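Local atomic coordinates of Succinylglutamatedesuccinylase/aspartoacylase (Rhodobacter sphaeroides 2.4.1, PDB entry 3CDX), a protein that is probably a metal-dependent hydrolase of the aspartoacylase family, acting on carbon-nitrogen bonds in linear amides, and binds a calcium ion in this crystal. Residues A[83-88]-A[240-245]; A[20-25]-A[46-51]; A[71-76]-A[231-236]. All coordinates share one frame; numbering follows the deposited sequence.

From the N terminus, the chain first closes a short loop in interaction 2, where 20-25 and 46-51 pair as the two strands of a hairpin. The other contacts open only after that loop is complete. Helix 68-79 supplies 71-76 to interaction 3, and the chain then passes into 83-88 and strand 87-92, neighbour of strand 40-50. Some 155 residues after 71-76, segment 231-236 of helix 223-239 meets it, and the loop behind that helix meets 83-88 in interaction 1, so that interactions 1 and 3 cross along the chain. Asn-50 joins interactions 1 and 2, bonding to Gly-87 and Val-85; Ile-243 packs on Leu-234 between interactions 1 and 3.

Interaction 1: A[83-88]-A[240-245]; sequences EEVQGR and MGVIEG
Gln-86 and Val-242 meet through a single backbone hydrogen bond, Gln-86 N to Val-242 O at 2.7 Å, which ties the turn ahead of strand 87-92 to the loop after helix 223-239. The donor lies in the carbonyl plane on a lone pair, and the N-H points nearly straight, at 160°. The same oxygen receives the CA-H of Val-85, while Glu-84 O accepts the CA-H of Ile-243 and Gln-86 O that of Val-242. Val-85 and Val-242 lie side by side and point the same way, CG1 to CG1 at 4.0 Å. In both, CG1 stands anti to the backbone N (chi1 161° and 175°), which brings these two methyls together. Alongside, Val-85 CG2 faces Ile-243 CG2 at 4.2 Å, and Ile-243 CB and CG2 also rest against Glu-84 O. Ile-243 packs on Leu-234 and Leu-237 of the helix, and Val-242 on Pro-54. Gly-241, with positive phi, is the first residue past that helix and closes it in a Schellman motif. A water donates to Glu-84 O at 2.6 Å and to Glu-244 OE2 at 2.9 Å, and accepts from Glu-244 N. The carboxylate of Glu-84 is engaged elsewhere, with Arg-81 N. One direct bond, CA-H...O contacts and a water with three bonds thus join the backbones, while Val-85, Val-242 and Ile-243 add apolar contacts.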
loop_
_atom_site.group_PDB
_atom_site.type_symbol
_atom_site.label_atom_id
_atom_site.label_comp_id
_atom_site.label_asym_id
_atom_site.label_seq_id
_atom_site.Cartn_x
_atom_site.Cartn_y
_atom_site.Cartn_z
ATOM N N GLU A 83 -3.873 -42.347 25.891
ATOM C CA GLU A 83 -3.330 -43.442 26.664
ATOM C C GLU A 83 -1.839 -43.324 27.007
ATOM O O GLU A 83 -1.376 -44.018 27.916
ATOM C CB GLU A 83 -3.621 -44.766 25.954
ATOM C CG GLU A 83 -2.671 -45.041 24.812
ATOM C CD GLU A 83 -3.251 -46.005 23.812
ATOM O OE1 GLU A 83 -4.343 -45.718 23.267
ATOM O OE2 GLU A 83 -2.607 -47.052 23.563
ATOM N N GLU A 84 -1.073 -42.481 26.308
ATOM C CA GLU A 84 0.341 -42.288 26.707
ATOM C C GLU A 84 0.494 -41.205 27.777
ATOM O O GLU A 84 1.611 -40.946 28.257
ATOM C CB GLU A 84 1.241 -41.893 25.525
ATOM C CG GLU A 84 0.972 -42.542 24.176
ATOM C CD GLU A 84 1.668 -41.788 23.051
ATOM O OE1 GLU A 84 2.920 -41.748 23.056
ATOM O OE2 GLU A 84 0.970 -41.231 22.165
ATOM N N VAL A 85 -0.617 -40.570 28.136
ATOM C CA VAL A 85 -0.608 -39.328 28.917
ATOM C C VAL A 85 -1.089 -39.480 30.361
ATOM O O VAL A 85 -2.105 -40.132 30.620
ATOM C CB VAL A 85 -1.399 -38.231 28.151
ATOM C CG1 VAL A 85 -1.848 -37.080 29.037
ATOM C CG2 VAL A 85 -0.555 -37.731 26.993
ATOM N N GLN A 86 -0.324 -38.900 31.288
ATOM C CA GLN A 86 -0.730 -38.758 32.686
ATOM C C GLN A 86 -0.729 -37.300 33.108
ATOM O O GLN A 86 0.274 -36.751 33.587
ATOM C CB GLN A 86 0.106 -39.648 33.627
ATOM C CG GLN A 86 -0.185 -41.146 33.478
ATOM C CD GLN A 86 -1.550 -41.559 34.015
ATOM O OE1 GLN A 86 -2.006 -41.059 35.054
ATOM N NE2 GLN A 86 -2.213 -42.475 33.308
ATOM N N GLY A 87 -1.879 -36.668 32.885
ATOM C CA GLY A 87 -2.010 -35.242 33.050
ATOM C C GLY A 87 -2.718 -34.645 31.845
ATOM O O GLY A 87 -3.736 -35.166 31.385
ATOM N N ARG A 88 -2.160 -33.552 31.317
ATOM C CA ARG A 88 -2.828 -32.805 30.242
ATOM C C ARG A 88 -1.816 -32.048 29.401
ATOM O O ARG A 88 -0.933 -31.369 29.942
ATOM C CB ARG A 88 -3.893 -31.854 30.800
ATOM C CG ARG A 88 -4.765 -31.191 29.706
ATOM C CD ARG A 88 -5.969 -30.421 30.268
ATOM N NE ARG A 88 -5.560 -29.569 31.379
ATOM C CZ ARG A 88 -6.384 -28.832 32.113
ATOM N NH1 ARG A 88 -5.893 -28.114 33.111
ATOM N NH2 ARG A 88 -7.689 -28.811 31.864
ATOM N N MET A 240 8.174 -33.874 33.103
ATOM C CA MET A 240 7.086 -33.492 33.972
ATOM C C MET A 240 6.286 -34.702 34.439
ATOM O O MET A 240 5.367 -34.550 35.254
ATOM C CB MET A 240 6.189 -32.452 33.285
ATOM C CG MET A 240 6.890 -31.108 33.120
ATOM S SD MET A 240 7.191 -30.120 34.598
ATOM C CE MET A 240 5.476 -29.801 35.032
ATOM N N GLY A 241 6.645 -35.877 33.906
ATOM C CA GLY A 241 5.990 -37.150 34.219
ATOM C C GLY A 241 4.650 -37.353 33.547
ATOM O O GLY A 241 3.808 -38.120 34.030
ATOM N N VAL A 242 4.446 -36.676 32.413
ATOM C CA VAL A 242 3.177 -36.731 31.670
ATOM C C VAL A 242 3.189 -37.907 30.680
ATOM O O VAL A 242 2.169 -38.505 30.405
ATOM C CB VAL A 242 2.873 -35.350 30.979
ATOM C CG1 VAL A 242 1.639 -35.401 30.094
ATOM C CG2 VAL A 242 2.730 -34.278 32.027
ATOM N N ILE A 243 4.364 -38.232 30.150
ATOM C CA ILE A 243 4.523 -39.427 29.354
ATOM C C ILE A 243 5.720 -40.207 29.883
ATOM O O ILE A 243 6.563 -39.665 30.595
ATOM C CB ILE A 243 4.704 -39.121 27.827
ATOM C CG1 ILE A 243 6.118 -38.619 27.543
ATOM C CG2 ILE A 243 3.633 -38.109 27.345
ATOM C CD1 ILE A 243 6.390 -38.272 26.099
ATOM N N GLU A 244 5.799 -41.477 29.493
ATOM C CA GLU A 244 6.808 -42.407 30.009
ATOM C C GLU A 244 8.209 -42.102 29.443
ATOM O O GLU A 244 8.373 -41.749 28.257
ATOM C CB GLU A 244 6.391 -43.859 29.711
ATOM C CG GLU A 244 4.990 -44.252 30.270
ATOM C CD GLU A 244 4.305 -45.434 29.503
ATOM O OE1 GLU A 244 4.815 -46.585 29.619
ATOM O OE2 GLU A 244 3.256 -45.202 28.799
ATOM N N GLY A 245 9.211 -42.217 30.311
ATOM C CA GLY A 245 10.586 -42.223 29.880
ATOM C C GLY A 245 11.361 -41.140 30.556
ATOM O O GLY A 245 10.838 -40.455 31.432
HETATM O O HOH W 1 3.756 -42.433 27.923
#

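Interaction 2: A[20-25]-A[46-51]; sequences DGRQAG and TVVKNG
An antiparallel pairing of Gly-21 to Ala-24 with Thr-46 to Lys-49 makes up this contact, within the beta hairpin of strands 21-30 and 40-50. The strands run at 175°, and Gly-21 with Lys-49 and Gln-23 with Val-47 form the hydrogen-bonded pairs, with Gly-21 N to Lys-49 O at 2.7 Å and three more backbone bonds like it. On one face, Gln-23 and Val-47 lie side by side, with Gln-23 CB 3.7 Å from Val-47 CG1; the amide beyond reaches Asp-16 O. Strand 40-50 also pairs, antiparallel, with strand 87-92, which joins the hairpin to the larger mixed set of strands. On the other face Arg-22 extends from CG to NE across Thr-46, whose CG2 sits over one face of the guanidinium, 3.9 Å from Arg-22 NH2. That nitrogen also binds Ala-77 O and makes a salt bridge to Asp-304 of the second subunit. A leucine in place of Arg-22 would probably leave that aspartate without this mate, Ala-77 O without its donor and the Thr-46 methyl without the flat group over it. Asp-20 OD1 lies against the Lys-49 chain, 3.1 Å from Lys-49 CE, while its salt bridge to Lys-49 NZ is long, at 3.7 Å. A water donates to Asp-20 OD2 at 2.7 Å and accepts from Gly-51 N.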
loop_
_atom_site.group_PDB
_atom_site.type_symbol
_atom_site.label_atom_id
_atom_site.label_comp_id
_atom_site.label_asym_id
_atom_site.label_seq_id
_atom_site.Cartn_x
_atom_site.Cartn_y
_atom_site.Cartn_z
ATOM N N ASP A 20 -11.638 -36.019 29.590
ATOM C CA ASP A 20 -10.601 -36.987 29.233
ATOM C C ASP A 20 -10.700 -37.420 27.771
ATOM O O ASP A 20 -11.783 -37.511 27.216
ATOM C CB ASP A 20 -10.680 -38.238 30.107
ATOM C CG ASP A 20 -10.020 -38.068 31.463
ATOM O OD1 ASP A 20 -9.385 -37.021 31.743
ATOM O OD2 ASP A 20 -10.147 -39.013 32.262
ATOM N N GLY A 21 -9.545 -37.704 27.179
ATOM C CA GLY A 21 -9.451 -38.101 25.801
ATOM C C GLY A 21 -8.711 -37.054 24.975
ATOM O O GLY A 21 -7.916 -36.243 25.495
ATOM N N ARG A 22 -8.973 -37.082 23.679
ATOM C CA ARG A 22 -8.341 -36.170 22.748
ATOM C C ARG A 22 -9.406 -35.361 22.065
ATOM O O ARG A 22 -10.387 -35.917 21.601
ATOM C CB ARG A 22 -7.512 -36.946 21.728
ATOM C CG ARG A 22 -6.874 -36.093 20.641
ATOM C CD ARG A 22 -6.052 -36.952 19.677
ATOM N NE ARG A 22 -5.262 -36.128 18.759
ATOM C CZ ARG A 22 -5.737 -35.663 17.606
ATOM N NH1 ARG A 22 -6.991 -35.932 17.229
ATOM N NH2 ARG A 22 -4.961 -34.935 16.825
ATOM N N GLN A 23 -9.202 -34.031 22.042
ATOM C CA GLN A 23 -10.004 -33.068 21.256
ATOM C C GLN A 23 -9.066 -32.256 20.378
ATOM O O GLN A 23 -8.132 -31.645 20.881
ATOM C CB GLN A 23 -10.779 -32.120 22.173
ATOM C CG GLN A 23 -12.007 -32.777 22.850
ATOM C CD GLN A 23 -12.422 -32.024 24.081
ATOM O OE1 GLN A 23 -13.384 -31.232 24.042
ATOM N NE2 GLN A 23 -11.670 -32.222 25.192
ATOM N N ALA A 24 -9.305 -32.289 19.069
ATOM C CA ALA A 24 -8.538 -31.530 18.087
ATOM C C ALA A 24 -9.537 -30.650 17.374
ATOM O O ALA A 24 -10.420 -31.163 16.700
ATOM C CB ALA A 24 -7.869 -32.468 17.089
ATOM N N GLY A 25 -9.395 -29.333 17.516
ATOM C CA GLY A 25 -10.321 -28.389 16.891
ATOM C C GLY A 25 -9.713 -27.015 16.696
ATOM O O GLY A 25 -8.509 -26.879 16.517
ATOM N N THR A 46 -5.294 -28.621 20.014
ATOM C CA THR A 46 -5.437 -30.037 20.321
ATOM C C THR A 46 -5.149 -30.199 21.816
ATOM O O THR A 46 -4.176 -29.629 22.350
ATOM C CB THR A 46 -4.465 -30.942 19.496
ATOM O OG1 THR A 46 -4.651 -30.707 18.095
ATOM C CG2 THR A 46 -4.748 -32.440 19.750
ATOM N N VAL A 47 -6.022 -30.943 22.494
ATOM C CA VAL A 47 -5.857 -31.234 23.927
ATOM C C VAL A 47 -5.985 -32.726 24.107
ATOM O O VAL A 47 -6.920 -33.355 23.563
ATOM C CB VAL A 47 -6.852 -30.465 24.852
ATOM C CG1 VAL A 47 -8.300 -30.867 24.571
ATOM C CG2 VAL A 47 -6.528 -30.704 26.343
ATOM N N VAL A 48 -5.006 -33.285 24.821
ATOM C CA VAL A 48 -5.044 -34.678 25.265
ATOM C C VAL A 48 -5.064 -34.657 26.801
ATOM O O VAL A 48 -4.183 -34.070 27.444
ATOM C CB VAL A 48 -3.823 -35.505 24.729
ATOM C CG1 VAL A 48 -3.842 -36.921 25.263
ATOM C CG2 VAL A 48 -3.798 -35.532 23.208
ATOM N N LYS A 49 -6.080 -35.296 27.375
ATOM C CA LYS A 49 -6.192 -35.422 28.820
ATOM C C LYS A 49 -6.403 -36.895 29.199
ATOM O O LYS A 49 -7.258 -37.575 28.653
ATOM C CB LYS A 49 -7.318 -34.531 29.347
ATOM C CG LYS A 49 -7.425 -34.444 30.882
ATOM C CD LYS A 49 -8.590 -33.560 31.307
ATOM C CE LYS A 49 -9.274 -34.060 32.585
ATOM N NZ LYS A 49 -8.367 -34.044 33.734
ATOM N N ASN A 50 -5.599 -37.372 30.138
ATOM C CA ASN A 50 -5.743 -38.723 30.675
ATOM C C ASN A 50 -5.146 -38.784 32.062
ATOM O O ASN A 50 -4.077 -38.202 32.336
ATOM C CB ASN A 50 -5.031 -39.744 29.778
ATOM C CG ASN A 50 -5.283 -41.203 30.198
ATOM O OD1 ASN A 50 -6.418 -41.664 30.244
ATOM N ND2 ASN A 50 -4.205 -41.937 30.466
ATOM N N GLY A 51 -5.847 -39.497 32.939
ATOM C CA GLY A 51 -5.297 -39.900 34.224
ATOM C C GLY A 51 -5.018 -38.699 35.074
ATOM O O GLY A 51 -5.853 -37.794 35.174
HETATM O O HOH W 2 -8.000 -37.215 33.957
HETATM O O HOH W 3 -8.623 -40.976 33.304
#

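Interaction 3: A[71-76]-A[231-236]; sequences IAISDL and RGILNV
Ile-233 and Leu-76 reach toward each other tip to tip, and the contact they lead is apolar between side chains, a crossing of two helices. The axes of 71-76 and 231-236 come within 10.2 Å and cross at -57°, a separation bridged by side chains. Most of the packing gathers on one methyl: Ile-233 CD1 lies 3.7 Å from Leu-76 CD2, 4.1 Å from Ala-72 CB and 4.2 Å from Ile-73 CG1. Ile-73 crosses Ile-233 at about a right angle. With CG1 of Ile-233 held between the backbone N and the carbonyl carbon (chi1 64°), and CD1 extended beyond it, the terminal methyl is carried out to the facing helix. There it also meets a backbone group, Ala-72 O at 3.6 Å, an oxygen already bonded to Leu-76 N within its own helix. A second apolar pair, Leu-76 CD1 with Leu-234 CD2 at 4.0 Å, lies beside the first, so that Leu-76 divides its two methyls between neighbouring residues of 231-236. Both helices lie against the neighbouring parallel strands 55-60 and 144-148: Met-148, the residue before the calcium ligand His-149, touches Ala-72, Ile-73 and Ile-233, and Leu-58 of strand 55-60 touches Ile-73, Leu-76 and Ile-233.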
loop_
_atom_site.group_PDB
_atom_site.type_symbol
_atom_site.label_atom_id
_atom_site.label_comp_id
_atom_site.label_asym_id
_atom_site.label_seq_id
_atom_site.Cartn_x
_atom_site.Cartn_y
_atom_site.Cartn_z
ATOM N N ILE A 71 6.054 -26.623 13.245
ATOM C CA ILE A 71 6.321 -28.008 12.824
ATOM C C ILE A 71 6.338 -28.992 14.009
ATOM O O ILE A 71 5.606 -29.989 14.000
ATOM C CB ILE A 71 7.644 -28.111 12.070
ATOM C CG1 ILE A 71 7.563 -27.375 10.706
ATOM C CG2 ILE A 71 8.023 -29.581 11.873
ATOM C CD1 ILE A 71 8.963 -27.064 10.090
ATOM N N ALA A 72 7.139 -28.699 15.039
ATOM C CA ALA A 72 7.314 -29.623 16.167
ATOM C C ALA A 72 5.960 -29.894 16.849
ATOM O O ALA A 72 5.602 -31.042 17.101
ATOM C CB ALA A 72 8.282 -29.049 17.154
ATOM N N ILE A 73 5.206 -28.828 17.114
ATOM C CA ILE A 73 3.953 -28.941 17.870
ATOM C C ILE A 73 2.788 -29.553 17.064
ATOM O O ILE A 73 2.012 -30.317 17.603
ATOM C CB ILE A 73 3.572 -27.591 18.541
ATOM C CG1 ILE A 73 4.660 -27.171 19.537
ATOM C CG2 ILE A 73 2.255 -27.661 19.286
ATOM C CD1 ILE A 73 4.463 -25.743 20.077
ATOM N N SER A 74 2.639 -29.188 15.795
ATOM C CA SER A 74 1.573 -29.771 14.998
ATOM C C SER A 74 1.820 -31.248 14.749
ATOM O O SER A 74 0.873 -32.055 14.699
ATOM C CB SER A 74 1.361 -29.008 13.680
ATOM O OG SER A 74 2.407 -29.241 12.767
ATOM N N ASP A 75 3.091 -31.609 14.576
ATOM C CA ASP A 75 3.469 -33.022 14.471
ATOM C C ASP A 75 3.087 -33.802 15.752
ATOM O O ASP A 75 2.486 -34.871 15.674
ATOM C CB ASP A 75 4.979 -33.121 14.158
ATOM C CG ASP A 75 5.481 -34.573 14.096
ATOM O OD1 ASP A 75 5.115 -35.272 13.125
ATOM O OD2 ASP A 75 6.256 -34.985 15.005
ATOM N N LEU A 76 3.415 -33.255 16.930
ATOM C CA LEU A 76 3.121 -33.943 18.193
ATOM C C LEU A 76 1.624 -34.017 18.380
ATOM O O LEU A 76 1.082 -35.054 18.817
ATOM C CB LEU A 76 3.812 -33.284 19.404
ATOM C CG LEU A 76 3.611 -33.950 20.781
ATOM C CD1 LEU A 76 4.066 -35.437 20.800
ATOM C CD2 LEU A 76 4.267 -33.129 21.911
ATOM N N ARG A 231 12.447 -33.214 19.765
ATOM C CA ARG A 231 12.942 -33.931 20.962
ATOM C C ARG A 231 12.668 -33.137 22.266
ATOM O O ARG A 231 12.317 -33.711 23.272
ATOM C CB ARG A 231 14.430 -34.263 20.807
ATOM C CG ARG A 231 15.007 -35.193 21.899
ATOM C CD ARG A 231 16.497 -35.397 21.769
ATOM N NE ARG A 231 17.258 -34.240 22.209
ATOM C CZ ARG A 231 18.586 -34.214 22.287
ATOM N NH1 ARG A 231 19.292 -35.288 21.977
ATOM N NH2 ARG A 231 19.203 -33.136 22.709
ATOM N N GLY A 232 12.850 -31.818 22.244
ATOM C CA GLY A 232 12.765 -31.034 23.482
ATOM C C GLY A 232 11.396 -31.066 24.104
ATOM O O GLY A 232 11.269 -31.059 25.337
ATOM N N ILE A 233 10.355 -31.062 23.266
ATOM C CA ILE A 233 9.008 -31.070 23.795
ATOM C C ILE A 233 8.607 -32.423 24.378
ATOM O O ILE A 233 7.913 -32.460 25.392
ATOM C CB ILE A 233 7.936 -30.464 22.822
ATOM C CG1 ILE A 233 7.775 -31.266 21.523
ATOM C CG2 ILE A 233 8.293 -28.974 22.519
ATOM C CD1 ILE A 233 6.679 -30.689 20.559
ATOM N N LEU A 234 9.052 -33.511 23.743
ATOM C CA LEU A 234 8.914 -34.865 24.316
ATOM C C LEU A 234 9.645 -34.964 25.649
ATOM O O LEU A 234 9.071 -35.426 26.617
ATOM C CB LEU A 234 9.494 -35.931 23.381
ATOM C CG LEU A 234 8.702 -36.318 22.144
ATOM C CD1 LEU A 234 9.558 -37.266 21.294
ATOM C CD2 LEU A 234 7.360 -36.946 22.502
ATOM N N ASN A 235 10.911 -34.532 25.670
ATOM C CA ASN A 235 11.713 -34.448 26.891
ATOM C C ASN A 235 11.024 -33.655 27.996
ATOM O O ASN A 235 11.058 -34.047 29.168
ATOM C CB ASN A 235 13.057 -33.773 26.625
ATOM C CG ASN A 235 14.071 -34.675 25.943
ATOM O OD1 ASN A 235 13.827 -35.855 25.707
ATOM N ND2 ASN A 235 15.217 -34.098 25.603
ATOM N N VAL A 236 10.399 -32.534 27.641
ATOM C CA VAL A 236 9.747 -31.733 28.638
ATOM C C VAL A 236 8.585 -32.553 29.230
ATOM O O VAL A 236 8.370 -32.543 30.445
ATOM C CB VAL A 236 9.267 -30.382 28.115
ATOM C CG1 VAL A 236 8.153 -29.898 28.987
ATOM C CG2 VAL A 236 10.442 -29.333 28.146
#